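Local coordinates for protein probable glutamine synthetase (Pseudomonas aeruginosa, PDB 4HPP) that is a probable member of the glutamine synthetase family, and holds a magnesium ion and a glutamic acid molecule in its catalytic domain, at residues Y181-Q185 and A230-G234; T284-L289 and L435-Y439; A129-E133 and A202-R206. All coordinates share one frame; numbering follows the deposited sequence.

Contact 1: Y181-Q185 and A230-G234. With GLU (glutamic acid), chain D.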
loop_
_atom_site.group_PDB
_atom_site.type_symbol
_atom_site.label_atom_id
_atom_site.label_comp_id
_atom_site.label_asym_id
_atom_site.label_seq_id
_atom_site.Cartn_x
_atom_site.Cartn_y
_atom_site.Cartn_z
ATOM N N TYR A 181 -12.268 33.311 10.439
ATOM C CA TYR A 181 -11.173 33.891 11.229
ATOM C C TYR A 181 -10.307 32.806 11.889
ATOM O O TYR A 181 -9.093 32.882 11.819
ATOM C CB TYR A 181 -11.672 35.066 12.166
ATOM C CG TYR A 181 -10.595 35.739 12.951
ATOM C CD1 TYR A 181 -9.437 36.223 12.321
ATOM C CD2 TYR A 181 -10.708 35.887 14.342
ATOM C CE1 TYR A 181 -8.413 36.817 13.040
ATOM C CE2 TYR A 181 -9.691 36.475 15.088
ATOM C CZ TYR A 181 -8.550 36.930 14.444
ATOM O OH TYR A 181 -7.558 37.517 15.186
ATOM N N GLY A 182 -10.920 31.747 12.426
ATOM C CA GLY A 182 -10.114 30.754 13.124
ATOM C C GLY A 182 -9.462 29.735 12.258
ATOM O O GLY A 182 -9.853 29.516 11.071
ATOM N N GLN A 183 -8.502 29.042 12.838
ATOM C CA GLN A 183 -7.811 28.026 12.080
ATOM C C GLN A 183 -8.763 26.868 11.732
ATOM O O GLN A 183 -9.461 26.316 12.628
ATOM C CB GLN A 183 -6.674 27.523 12.913
ATOM C CG GLN A 183 -5.763 28.621 13.423
ATOM C CD GLN A 183 -4.428 28.032 13.766
ATOM O OE1 GLN A 183 -4.351 26.899 14.274
ATOM N NE2 GLN A 183 -3.365 28.748 13.435
ATOM N N ARG A 184 -8.816 26.499 10.445
ATOM C CA ARG A 184 -9.769 25.454 9.954
ATOM C C ARG A 184 -11.226 25.917 10.055
ATOM O O ARG A 184 -12.150 25.088 10.001
ATOM C CB ARG A 184 -9.585 24.150 10.753
ATOM C CG ARG A 184 -8.129 23.781 11.042
ATOM C CD ARG A 184 -7.472 23.346 9.737
ATOM N NE ARG A 184 -6.146 22.774 9.888
ATOM C CZ ARG A 184 -5.339 22.475 8.860
ATOM N NH1 ARG A 184 -5.754 22.689 7.594
ATOM N NH2 ARG A 184 -4.105 21.973 9.101
ATOM N N GLN A 185 -11.464 27.224 10.273
ATOM C CA GLN A 185 -12.819 27.653 10.299
ATOM C C GLN A 185 -13.310 28.013 8.885
ATOM O O GLN A 185 -12.599 28.727 8.121
ATOM C CB GLN A 185 -12.971 28.830 11.211
ATOM C CG GLN A 185 -14.418 29.058 11.599
ATOM C CD GLN A 185 -14.637 30.250 12.501
ATOM O OE1 GLN A 185 -13.911 31.257 12.433
ATOM N NE2 GLN A 185 -15.678 30.165 13.334
ATOM N N ALA A 230 -9.649 28.961 20.928
ATOM C CA ALA A 230 -9.891 29.039 19.526
ATOM C C ALA A 230 -10.886 30.148 19.314
ATOM O O ALA A 230 -11.670 30.459 20.208
ATOM C CB ALA A 230 -10.451 27.711 19.043
ATOM N N VAL A 231 -10.865 30.743 18.126
ATOM C CA VAL A 231 -12.016 31.486 17.605
ATOM C C VAL A 231 -13.297 30.638 17.663
ATOM O O VAL A 231 -13.278 29.441 17.351
ATOM C CB VAL A 231 -11.771 31.933 16.154
ATOM C CG1 VAL A 231 -12.863 32.917 15.688
ATOM C CG2 VAL A 231 -10.356 32.552 16.048
ATOM N N THR A 232 -14.379 31.272 18.096
ATOM C CA THR A 232 -15.634 30.627 18.408
ATOM C C THR A 232 -16.463 30.466 17.102
ATOM O O THR A 232 -16.240 31.202 16.143
ATOM C CB THR A 232 -16.443 31.470 19.441
ATOM O OG1 THR A 232 -16.397 32.863 19.102
ATOM C CG2 THR A 232 -15.873 31.373 20.808
ATOM N N ASN A 233 -17.417 29.516 17.097
ATOM C CA ASN A 233 -18.266 29.206 15.961
ATOM C C ASN A 233 -19.649 29.787 16.327
ATOM O O ASN A 233 -20.359 29.261 17.211
ATOM C CB ASN A 233 -18.377 27.679 15.674
ATOM C CG ASN A 233 -17.062 26.998 15.184
ATOM O OD1 ASN A 233 -16.392 27.464 14.237
ATOM N ND2 ASN A 233 -16.710 25.839 15.826
ATOM N N GLY A 234 -20.032 30.877 15.654
ATOM C CA GLY A 234 -21.344 31.474 15.830
ATOM C C GLY A 234 -22.367 30.916 14.848
ATOM O O GLY A 234 -22.022 30.178 13.940
HETATM N N GLU D . -17.160 33.652 14.917
HETATM C CA GLU D . -18.048 34.778 15.418
HETATM C C GLU D . -19.210 34.360 16.349
HETATM O O GLU D . -19.048 33.551 17.256
HETATM C CB GLU D . -18.611 35.565 14.242
HETATM C CG GLU D . -17.575 36.379 13.515
HETATM C CD GLU D . -18.110 36.961 12.249
HETATM O OE1 GLU D . -18.209 38.197 12.203
HETATM O OE2 GLU D . -18.444 36.190 11.316
HETATM O OXT GLU D . -20.355 34.807 16.220
#
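Thr232 O accepts two N-H donors at the ligand pocket of this glutamine synthetase-type catalytic domain: the amide of Gln185, with NE2 3.0 Å from O, and the amino N of the bound glutamic acid, 2.9 Å from the same O. Gln185 NE2 stands well above the plane of the Thr232 carbonyl, 42° out of it, so this bond does not follow a lone pair. The same NE2 gives a second bond to Asn233 OD1, 2.9 Å away, and the two amide planes are turned 56° against each other as the side chains slide past in opposite directions. The other end of the Gln185 amide is also held: OE1 takes the backbone N of Gly182 at 3.0 Å in a nearly straight bond, 172° at the hydrogen. These three bonds are consistent with NE2 facing the two oxygens and OE1 facing the N-H, and would hold the amide's rotation. Gln185 reaches across because CG lies anti to the backbone N and the chain runs on extended. It closes a type II beta turn, Gly182 to Gln185, whose backbone bond joins Gln185 N to Gly182 O. Val231 supplies the apolar part of the contact. Its CG2 comes down to 3.4 Å from Gly182 CA, close on a glycine that has no side chain there. The side chains of Tyr181 and Val231 cross at about a right angle, CG2 lying near Tyr181 CD2, while the Tyr181 OH is bonded to Asp52 O of the second subunit. Asn233 ND2 is bonded to Ala223 O, leaving OD1 turned to Gln185. On the ligand side, Thr232 OG1 adds a weak bond to O of the glutamic acid, at 3.3 Å.

Contact 2: T284-L289 and L435-Y439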
loop_
_atom_site.group_PDB
_atom_site.type_symbol
_atom_site.label_atom_id
_atom_site.label_comp_id
_atom_site.label_asym_id
_atom_site.label_seq_id
_atom_site.Cartn_x
_atom_site.Cartn_y
_atom_site.Cartn_z
ATOM N N THR A 284 -26.412 25.651 25.581
ATOM C CA THR A 284 -25.629 24.599 26.243
ATOM C C THR A 284 -24.593 25.202 27.160
ATOM O O THR A 284 -24.235 26.392 27.035
ATOM C CB THR A 284 -24.914 23.637 25.275
ATOM O OG1 THR A 284 -24.041 24.381 24.432
ATOM C CG2 THR A 284 -25.914 22.865 24.425
ATOM N N ALA A 285 -24.098 24.367 28.065
ATOM C CA ALA A 285 -23.061 24.792 29.015
ATOM C C ALA A 285 -21.845 25.404 28.272
ATOM O O ALA A 285 -21.335 26.459 28.684
ATOM C CB ALA A 285 -22.649 23.621 29.924
ATOM N N ALA A 286 -21.427 24.768 27.161
ATOM C CA ALA A 286 -20.323 25.267 26.325
ATOM C C ALA A 286 -20.631 26.586 25.639
ATOM O O ALA A 286 -19.705 27.236 25.122
ATOM C CB ALA A 286 -19.885 24.235 25.292
ATOM N N SER A 287 -21.908 26.994 25.644
ATOM C CA SER A 287 -22.296 28.206 24.937
ATOM C C SER A 287 -21.715 29.436 25.616
ATOM O O SER A 287 -21.419 30.462 24.953
ATOM C CB SER A 287 -23.803 28.317 24.803
ATOM O OG SER A 287 -24.301 27.343 23.899
ATOM N N TYR A 288 -21.504 29.325 26.932
ATOM C CA TYR A 288 -21.057 30.485 27.700
ATOM C C TYR A 288 -19.548 30.754 27.665
ATOM O O TYR A 288 -19.142 31.842 28.004
ATOM C CB TYR A 288 -21.761 30.583 29.054
ATOM C CG TYR A 288 -23.203 30.730 28.758
ATOM C CD1 TYR A 288 -23.988 29.601 28.499
ATOM C CD2 TYR A 288 -23.765 31.984 28.597
ATOM C CE1 TYR A 288 -25.315 29.714 28.153
ATOM C CE2 TYR A 288 -25.097 32.114 28.211
ATOM C CZ TYR A 288 -25.862 30.975 27.995
ATOM O OH TYR A 288 -27.186 31.096 27.612
ATOM N N LEU A 289 -18.757 29.792 27.172
ATOM C CA LEU A 289 -17.361 30.078 26.793
ATOM C C LEU A 289 -17.286 30.990 25.566
ATOM O O LEU A 289 -16.261 31.636 25.348
ATOM C CB LEU A 289 -16.543 28.793 26.534
ATOM C CG LEU A 289 -16.884 27.601 27.429
ATOM C CD1 LEU A 289 -16.306 26.314 26.885
ATOM C CD2 LEU A 289 -16.371 27.859 28.862
ATOM N N LEU A 435 -14.838 21.153 29.362
ATOM C CA LEU A 435 -16.191 21.397 28.965
ATOM C C LEU A 435 -16.237 21.687 27.473
ATOM O O LEU A 435 -17.120 21.235 26.770
ATOM C CB LEU A 435 -16.626 22.642 29.697
ATOM C CG LEU A 435 -18.097 22.975 29.683
ATOM C CD1 LEU A 435 -18.903 21.766 30.178
ATOM C CD2 LEU A 435 -18.283 24.224 30.535
ATOM N N CYS A 436 -15.255 22.445 27.010
ATOM C CA CYS A 436 -15.131 22.790 25.620
ATOM C C CYS A 436 -14.721 21.574 24.805
ATOM O O CYS A 436 -15.283 21.292 23.731
ATOM C CB CYS A 436 -14.149 23.933 25.445
ATOM S SG CYS A 436 -13.254 23.799 23.911
ATOM N N ARG A 437 -13.803 20.808 25.342
ATOM C CA ARG A 437 -13.397 19.604 24.662
ATOM C C ARG A 437 -14.557 18.661 24.698
ATOM O O ARG A 437 -14.770 17.861 23.765
ATOM C CB ARG A 437 -12.181 18.939 25.321
ATOM C CG ARG A 437 -10.838 19.656 25.156
ATOM C CD ARG A 437 -9.792 18.931 26.032
ATOM N NE ARG A 437 -8.539 19.675 26.229
ATOM C CZ ARG A 437 -8.183 20.276 27.366
ATOM N NH1 ARG A 437 -8.973 20.205 28.441
ATOM N NH2 ARG A 437 -7.022 20.921 27.443
ATOM N N HIS A 438 -15.301 18.731 25.793
ATOM C CA HIS A 438 -16.376 17.787 25.956
ATOM C C HIS A 438 -17.313 18.075 24.828
ATOM O O HIS A 438 -17.599 17.169 24.086
ATOM C CB HIS A 438 -17.025 17.832 27.365
ATOM C CG HIS A 438 -18.146 16.810 27.568
ATOM N ND1 HIS A 438 -17.920 15.481 27.636
ATOM C CD2 HIS A 438 -19.541 16.977 27.693
ATOM C CE1 HIS A 438 -19.113 14.823 27.774
ATOM N NE2 HIS A 438 -20.093 15.746 27.822
ATOM N N TYR A 439 -17.738 19.341 24.641
ATOM C CA TYR A 439 -18.809 19.662 23.661
ATOM C C TYR A 439 -18.367 19.603 22.173
ATOM O O TYR A 439 -19.154 19.236 21.286
ATOM C CB TYR A 439 -19.530 20.980 23.993
ATOM C CG TYR A 439 -20.611 20.808 25.032
ATOM C CD1 TYR A 439 -21.930 20.557 24.659
ATOM C CD2 TYR A 439 -20.312 20.858 26.387
ATOM C CE1 TYR A 439 -22.921 20.360 25.615
ATOM C CE2 TYR A 439 -21.292 20.654 27.341
ATOM C CZ TYR A 439 -22.587 20.412 26.955
ATOM O OH TYR A 439 -23.526 20.217 27.917
#
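Ala286 sets its methyl against the root of the Tyr439 side chain, with CB 3.5 Å from Tyr439 CG and equally near Tyr439 CB. The backbone N of Ala286 lies over one face of the phenol, offset toward the rim. A chi1 of -83° carries the ring from helix 435-439 across to the turn 284-287, with CG roughly anti to its own carbonyl carbon. Thr284 then meets the ring at CE1, 3.9 Å from Thr284 CB, the two side chains sliding past each other in opposite directions. Ala285 CB approaches the phenol end, 4.0 Å from Tyr439 OH, and that hydroxyl is hydrogen-bonded to Gln51 NE2. One turn back along the helix, Leu435 has CG anti to the backbone N (chi1 -168°), which sends CD1 to Ala285 CB at 4.2 Å; its CD2 makes a looser contact with Leu289 CD2. Leu289 also lays CD1 against Cys436 CB at 3.5 Å. The polar groups of Thr284 look elsewhere: its N bonds to Ser287 OG at 3.2 Å, while OG1 is engaged with Thr339 OG1. Ser287 N in turn bonds to Thr284 O, which closes the bend leading into the helix. Around this core, helix 410-427 adds Thr427 beside Ala285 and Leu435. The contact thus joins the entry to the short helix 288-291 with the C-terminal helix 432-439, by apolar packing of a turn and the start of a short helix on the last helix, in the catalytic domain of a glutamine synthetase-type fold.

Contact 3: A129-E133 and A202-R206. With MG (magnesium ion), chain B; GLU (glutamic acid), chain D.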
loop_
_atom_site.group_PDB
_atom_site.type_symbol
_atom_site.label_atom_id
_atom_site.label_comp_id
_atom_site.label_asym_id
_atom_site.label_seq_id
_atom_site.Cartn_x
_atom_site.Cartn_y
_atom_site.Cartn_z
ATOM N N ALA A 129 -32.708 33.471 7.427
ATOM C CA ALA A 129 -31.547 32.687 7.023
ATOM C C ALA A 129 -30.556 32.594 8.207
ATOM O O ALA A 129 -30.286 33.583 8.902
ATOM C CB ALA A 129 -30.907 33.270 5.767
ATOM N N PHE A 130 -30.124 31.366 8.475
ATOM C CA PHE A 130 -29.087 31.044 9.464
ATOM C C PHE A 130 -27.694 30.969 8.780
ATOM O O PHE A 130 -27.546 30.318 7.729
ATOM C CB PHE A 130 -29.366 29.694 10.089
ATOM C CG PHE A 130 -30.603 29.613 10.909
ATOM C CD1 PHE A 130 -30.518 29.594 12.320
ATOM C CD2 PHE A 130 -31.850 29.469 10.304
ATOM C CE1 PHE A 130 -31.658 29.440 13.122
ATOM C CE2 PHE A 130 -32.994 29.333 11.092
ATOM C CZ PHE A 130 -32.912 29.310 12.508
ATOM N N GLU A 131 -26.693 31.631 9.372
ATOM C CA GLU A 131 -25.337 31.587 8.865
ATOM C C GLU A 131 -24.617 30.680 9.831
ATOM O O GLU A 131 -24.783 30.824 11.051
ATOM C CB GLU A 131 -24.665 32.967 8.883
ATOM C CG GLU A 131 -25.183 34.029 7.890
ATOM C CD GLU A 131 -24.338 35.333 7.921
ATOM O OE1 GLU A 131 -24.519 36.145 6.995
ATOM O OE2 GLU A 131 -23.475 35.554 8.836
ATOM N N HIS A 132 -23.815 29.763 9.286
ATOM C CA HIS A 132 -23.199 28.732 10.059
ATOM C C HIS A 132 -21.710 28.754 9.948
ATOM O O HIS A 132 -21.184 28.864 8.831
ATOM C CB HIS A 132 -23.719 27.398 9.612
ATOM C CG HIS A 132 -25.165 27.121 10.028
ATOM N ND1 HIS A 132 -26.198 27.108 9.131
ATOM C CD2 HIS A 132 -25.709 26.744 11.258
ATOM C CE1 HIS A 132 -27.339 26.778 9.770
ATOM N NE2 HIS A 132 -27.036 26.563 11.074
ATOM N N GLU A 133 -21.007 28.676 11.097
ATOM C CA GLU A 133 -19.571 28.555 11.068
ATOM C C GLU A 133 -19.166 27.190 11.673
ATOM O O GLU A 133 -19.845 26.654 12.565
ATOM C CB GLU A 133 -18.911 29.719 11.765
ATOM C CG GLU A 133 -18.976 31.046 11.012
ATOM C CD GLU A 133 -18.657 32.236 11.920
ATOM O OE1 GLU A 133 -18.597 32.056 13.177
ATOM O OE2 GLU A 133 -18.487 33.368 11.377
ATOM N N ALA A 202 -31.571 25.394 8.297
ATOM C CA ALA A 202 -30.496 25.424 9.256
ATOM C C ALA A 202 -30.128 23.967 9.554
ATOM O O ALA A 202 -28.973 23.596 9.467
ATOM C CB ALA A 202 -30.924 26.166 10.486
ATOM N N VAL A 203 -31.116 23.098 9.772
ATOM C CA VAL A 203 -30.804 21.679 10.086
ATOM C C VAL A 203 -30.104 21.000 8.885
ATOM O O VAL A 203 -29.027 20.393 9.042
ATOM C CB VAL A 203 -32.060 20.865 10.509
ATOM C CG1 VAL A 203 -31.769 19.354 10.531
ATOM C CG2 VAL A 203 -32.600 21.354 11.840
ATOM N N ASN A 204 -30.710 21.124 7.701
ATOM C CA ASN A 204 -30.127 20.619 6.470
ATOM C C ASN A 204 -28.695 21.067 6.236
ATOM O O ASN A 204 -27.824 20.244 5.902
ATOM C CB ASN A 204 -30.917 21.106 5.273
ATOM C CG ASN A 204 -32.302 20.541 5.206
ATOM O OD1 ASN A 204 -32.598 19.496 5.750
ATOM N ND2 ASN A 204 -33.162 21.240 4.515
ATOM N N VAL A 205 -28.431 22.357 6.392
ATOM C CA VAL A 205 -27.026 22.828 6.275
ATOM C C VAL A 205 -26.069 22.086 7.239
ATOM O O VAL A 205 -24.923 21.791 6.863
ATOM C CB VAL A 205 -26.864 24.359 6.445
ATOM C CG1 VAL A 205 -25.421 24.723 6.640
ATOM C CG2 VAL A 205 -27.444 25.114 5.249
ATOM N N ARG A 206 -26.528 21.753 8.450
ATOM C CA ARG A 206 -25.637 21.088 9.388
ATOM C C ARG A 206 -25.440 19.607 9.053
ATOM O O ARG A 206 -24.289 19.041 9.172
ATOM C CB ARG A 206 -26.204 21.205 10.785
ATOM C CG ARG A 206 -26.209 22.624 11.282
ATOM C CD ARG A 206 -27.387 22.853 12.224
ATOM N NE ARG A 206 -27.394 24.244 12.676
ATOM C CZ ARG A 206 -27.817 24.666 13.873
ATOM N NH1 ARG A 206 -28.257 23.759 14.751
ATOM N NH2 ARG A 206 -27.798 25.992 14.175
HETATM MG MG MG B . -18.991 34.912 9.938
HETATM N N GLU D . -17.160 33.652 14.917
HETATM C CA GLU D . -18.048 34.778 15.418
HETATM C C GLU D . -19.210 34.360 16.349
HETATM O O GLU D . -19.048 33.551 17.256
HETATM C CB GLU D . -18.611 35.565 14.242
HETATM C CG GLU D . -17.575 36.379 13.515
HETATM C CD GLU D . -18.110 36.961 12.249
HETATM O OE1 GLU D . -18.209 38.197 12.203
HETATM O OE2 GLU D . -18.444 36.190 11.316
HETATM O OXT GLU D . -20.355 34.807 16.220
#
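Strand 124-137 of the mixed sheet of the catalytic domain packs here against helix 196-216, the two short segments running nearly parallel, 25° apart, with their axes 9.2 Å from each other at closest approach. Phe130 and His132 both point to the helix. The Ala202 methyl sits over one face of the Phe130 ring in a CH-pi contact, CB 3.6 Å from the centroid and offset toward the rim. The His132 ring has Ala202 CA near its plane at the edge, 3.5 Å from CE1, while Val205 CG1 reaches ND1 at the same distance. Arg206 bends at chi2 (149°) and brings its guanidinium edge to the ring, the two planes 80° apart. NE stands 2.8 Å from His132 NE2, and NH2 gives that nitrogen a weak bond at 3.2 Å; the Arg206 NH1 is weakly bonded to Thr340 O. Glu133, next on the strand, turns to the other side of the sheet: OE2 binds magnesium at 2.2 Å, and OE1 accepts the amino N of the bound glutamic acid at 2.8 Å. Glu180 and Glu187 complete the protein's share of this metal site, a carboxylate cluster characteristic of glutamine synthetase catalytic domains.

Overall arrangement
Contacts 1 and 3 meet at the ligand. Glu133 OE1 of contact 3 lies 3.1 Å from Gly234 N of contact 1, probably a hydrogen bond, and the Gln185 amide packs beside the same carboxylate. Their centres are 16 Å apart, and their segments alternate along the chain. The two share the pocket through the ligand: residues 230-234 and the strand 129-133 both hold the amino group of the glutamic acid, and Glu133 also binds the magnesium. Contact 2 does not touch contact 1, the nearest atoms being about 5 Å apart, and its centre is 20 Å from that of contact 3. Its Leu289, about 11 Å from the ligand by its side chain, leads directly into Arg290 of the pocket.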